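Local coordinates for MPN domain-containing protein (Archaeoglobus fulgidus, PDB 1OI0) that binds zinc through a JAB1/MPN domain and is probably a metallopeptidase, of a family linked to deubiquitination and the proteasome, at residues Y93-C98 / V116-V121. Residues are numbered along the deposited sequence; the frame is centred on the assembly and turned at random.
Sequences YHIIVC and VELEVV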
ATOM      1  N   TYR A  93      -4.943   7.243  -0.500  1.00 19.71           N
ATOM      2  CA  TYR A  93      -4.085   6.519   0.427  1.00 19.89           C
ATOM      3  C   TYR A  93      -2.946   5.778  -0.241  1.00 16.35           C
ATOM      4  O   TYR A  93      -3.099   5.236  -1.332  1.00 19.18           O
ATOM      5  CB  TYR A  93      -4.926   5.527   1.221  1.00 22.48           C
ATOM      6  CG  TYR A  93      -6.094   6.184   1.909  1.00 25.78           C
ATOM      7  CD1 TYR A  93      -5.908   6.948   3.056  1.00 25.38           C
ATOM      8  CD2 TYR A  93      -7.380   6.078   1.386  1.00 23.99           C
ATOM      9  CE1 TYR A  93      -6.975   7.596   3.670  1.00 26.23           C
ATOM     10  CE2 TYR A  93      -8.454   6.722   1.990  1.00 27.37           C
ATOM     11  CZ  TYR A  93      -8.241   7.476   3.131  1.00 29.12           C
ATOM     12  OH  TYR A  93      -9.297   8.110   3.738  1.00 30.29           O
ATOM     13  N   HIS A  94      -1.805   5.753   0.435  1.00 18.71           N
ATOM     14  CA  HIS A  94      -0.636   5.078  -0.102  1.00 18.44           C
ATOM     15  C   HIS A  94       0.125   4.318   0.968  1.00 15.83           C
ATOM     16  O   HIS A  94       0.622   4.895   1.931  1.00 19.89           O
ATOM     17  CB  HIS A  94       0.270   6.097  -0.795  1.00 19.16           C
ATOM     18  CG  HIS A  94      -0.413   6.844  -1.897  1.00 16.19           C
ATOM     19  ND1 HIS A  94      -1.122   8.007  -1.680  1.00 23.33           N
ATOM     20  CD2 HIS A  94      -0.557   6.557  -3.212  1.00 16.87           C
ATOM     21  CE1 HIS A  94      -1.672   8.403  -2.814  1.00 18.26           C
ATOM     22  NE2 HIS A  94      -1.345   7.541  -3.759  1.00 23.08           N
ATOM     23  N   ILE A  95       0.207   3.005   0.785  1.00 17.58           N
ATOM     24  CA  ILE A  95       0.894   2.145   1.734  1.00 16.64           C
ATOM     25  C   ILE A  95       2.310   1.796   1.290  1.00 13.43           C
ATOM     26  O   ILE A  95       2.572   1.609   0.106  1.00 14.76           O
ATOM     27  CB  ILE A  95       0.126   0.820   1.926  1.00 19.18           C
ATOM     28  CG1 ILE A  95      -1.254   1.102   2.518  1.00 20.74           C
ATOM     29  CG2 ILE A  95       0.930  -0.138   2.805  1.00 18.97           C
ATOM     30  CD1 ILE A  95      -2.146  -0.122   2.576  1.00 20.23           C
ATOM     31  N   ILE A  96       3.216   1.745   2.252  1.00 15.42           N
ATOM     32  CA  ILE A  96       4.587   1.331   1.980  1.00 15.97           C
ATOM     33  C   ILE A  96       4.858   0.170   2.923  1.00 17.10           C
ATOM     34  O   ILE A  96       4.604   0.269   4.126  1.00 18.05           O
ATOM     35  CB  ILE A  96       5.633   2.429   2.286  1.00 15.39           C
ATOM     36  CG1 ILE A  96       5.459   3.613   1.334  1.00 16.61           C
ATOM     37  CG2 ILE A  96       7.048   1.848   2.142  1.00 16.70           C
ATOM     38  CD1 ILE A  96       6.484   4.707   1.543  1.00 19.01           C
ATOM     39  N   VAL A  97       5.336  -0.943   2.376  1.00 17.24           N
ATOM     40  CA  VAL A  97       5.684  -2.092   3.198  1.00 17.82           C
ATOM     41  C   VAL A  97       7.191  -2.185   3.033  1.00 19.49           C
ATOM     42  O   VAL A  97       7.730  -1.769   2.010  1.00 19.06           O
ATOM     43  CB  VAL A  97       4.985  -3.399   2.726  1.00 17.04           C
ATOM     44  CG1 VAL A  97       3.478  -3.224   2.781  1.00 16.07           C
ATOM     45  CG2 VAL A  97       5.423  -3.764   1.330  1.00 19.17           C
ATOM     46  N   CYS A  98       7.876  -2.724   4.033  1.00 17.12           N
ATOM     47  CA  CYS A  98       9.329  -2.784   3.970  1.00 19.86           C
ATOM     48  C   CYS A  98       9.891  -4.073   4.546  1.00 20.78           C
ATOM     49  O   CYS A  98       9.223  -4.777   5.302  1.00 18.52           O
ATOM     50  CB  CYS A  98       9.896  -1.582   4.737  1.00 20.43           C
ATOM     51  SG  CYS A  98       9.117  -1.397   6.382  1.00 25.41           S
ATOM     52  N   VAL A 116      -1.119   8.260   8.053  1.00 23.62           N
ATOM     53  CA  VAL A 116      -2.509   8.193   8.487  1.00 21.86           C
ATOM     54  C   VAL A 116      -2.827   6.764   8.904  1.00 22.97           C
ATOM     55  O   VAL A 116      -2.115   5.829   8.540  1.00 23.71           O
ATOM     56  CB  VAL A 116      -3.472   8.612   7.358  1.00 22.26           C
ATOM     57  CG1 VAL A 116      -3.206  10.055   6.954  1.00 21.40           C
ATOM     58  CG2 VAL A 116      -3.316   7.685   6.170  1.00 21.38           C
ATOM     59  N   GLU A 117      -3.901   6.592   9.667  1.00 21.41           N
ATOM     60  CA  GLU A 117      -4.277   5.265  10.124  1.00 21.00           C
ATOM     61  C   GLU A 117      -5.133   4.495   9.126  1.00 22.07           C
ATOM     62  O   GLU A 117      -5.804   5.070   8.265  1.00 22.34           O
ATOM     63  CB  GLU A 117      -5.065   5.344  11.435  1.00 22.47           C
ATOM     64  CG  GLU A 117      -4.401   6.075  12.588  1.00 20.73           C
ATOM     65  CD  GLU A 117      -5.278   6.057  13.829  1.00 23.13           C
ATOM     66  OE1 GLU A 117      -6.454   5.651  13.705  1.00 25.31           O
ATOM     67  OE2 GLU A 117      -4.805   6.450  14.916  1.00 22.12           O
ATOM     68  N   LEU A 118      -5.089   3.178   9.261  1.00 20.52           N
ATOM     69  CA  LEU A 118      -5.903   2.274   8.469  1.00 22.51           C
ATOM     70  C   LEU A 118      -6.416   1.280   9.494  1.00 23.12           C
ATOM     71  O   LEU A 118      -5.624   0.618  10.164  1.00 24.22           O
ATOM     72  CB  LEU A 118      -5.084   1.524   7.418  1.00 23.50           C
ATOM     73  CG  LEU A 118      -4.737   2.236   6.113  1.00 21.86           C
ATOM     74  CD1 LEU A 118      -4.128   1.220   5.154  1.00 20.13           C
ATOM     75  CD2 LEU A 118      -5.986   2.856   5.496  1.00 19.57           C
ATOM     76  N   GLU A 119      -7.731   1.189   9.650  1.00 20.41           N
ATOM     77  CA  GLU A 119      -8.262   0.233  10.608  1.00 20.47           C
ATOM     78  C   GLU A 119      -8.264  -1.131   9.934  1.00 22.17           C
ATOM     79  O   GLU A 119      -8.846  -1.304   8.865  1.00 20.40           O
ATOM     80  CB  GLU A 119      -9.687   0.602  11.024  1.00 21.00           C
ATOM     81  CG  GLU A 119     -10.178  -0.193  12.224  1.00 21.50           C
ATOM     82  CD  GLU A 119     -11.635   0.057  12.539  1.00 24.02           C
ATOM     83  OE1 GLU A 119     -12.123   1.167  12.244  1.00 22.42           O
ATOM     84  OE2 GLU A 119     -12.283  -0.853  13.095  1.00 22.24           O
ATOM     85  N   VAL A 120      -7.601  -2.099  10.556  1.00 22.54           N
ATOM     86  CA  VAL A 120      -7.545  -3.440   9.996  1.00 24.70           C
ATOM     87  C   VAL A 120      -8.813  -4.183  10.392  1.00 26.97           C
ATOM     88  O   VAL A 120      -9.134  -4.288  11.576  1.00 29.73           O
ATOM     89  CB  VAL A 120      -6.317  -4.215  10.513  1.00 25.24           C
ATOM     90  CG1 VAL A 120      -6.275  -5.599   9.882  1.00 26.17           C
ATOM     91  CG2 VAL A 120      -5.045  -3.442  10.198  1.00 24.99           C
ATOM     92  N   VAL A 121      -9.533  -4.690   9.398  1.00 27.49           N
ATOM     93  CA  VAL A 121     -10.770  -5.415   9.653  1.00 31.51           C
ATOM     94  C   VAL A 121     -10.711  -6.838   9.110  1.00 33.54           C
ATOM     95  O   VAL A 121      -9.652  -7.312   8.699  1.00 33.53           O
ATOM     96  CB  VAL A 121     -11.973  -4.687   9.018  1.00 33.55           C
ATOM     97  CG1 VAL A 121     -12.094  -3.289   9.600  1.00 34.87           C
ATOM     98  CG2 VAL A 121     -11.806  -4.619   7.512  1.00 32.78           C
TER
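Val116 and Leu118, near the C-terminal end of this JAB1/MPN domain protein, reach by side chains alone to Tyr93 and Ile95 on strand 93-98, an inner strand of its mixed sheet. The case illustrates how a chain crossing between the two edges of a sheet can touch a strand it does not pair with: strand 106-110 pairs beside 93-98, 115-116 beside that at one edge, and the chain then passes over to 119-120, next to strand 5-6 at the other. Val116 comes first. Its CG2 methyl, lodged between its own backbone N and carbonyl carbon, meets the edge of the Tyr93 ring near the ring plane, 4.1 Å from CD1, so the aromatic face is left out of this touch. The CA atoms of Tyr93 and Val116 stay 8.4 Å apart. Two residues on, Leu118 is buried. CG anti to the carbonyl carbon (chi1 -80°) and CD1 anti to CA (chi2 -171°) set the CD1 branch against Ile95, and both side chains also touch Ile6. Beyond it, Glu119 OE1 hydrogen-bonds to Gly1 N. The contact lies apart from the metal site of His70, His72 and Asp83, with the zinc about 11 Å from the Ile95 side chain. Leu118 CD1 sits 3.9 Å from Ile95 CG1 and 3.5 Å from the Ile95 CD1 methyl.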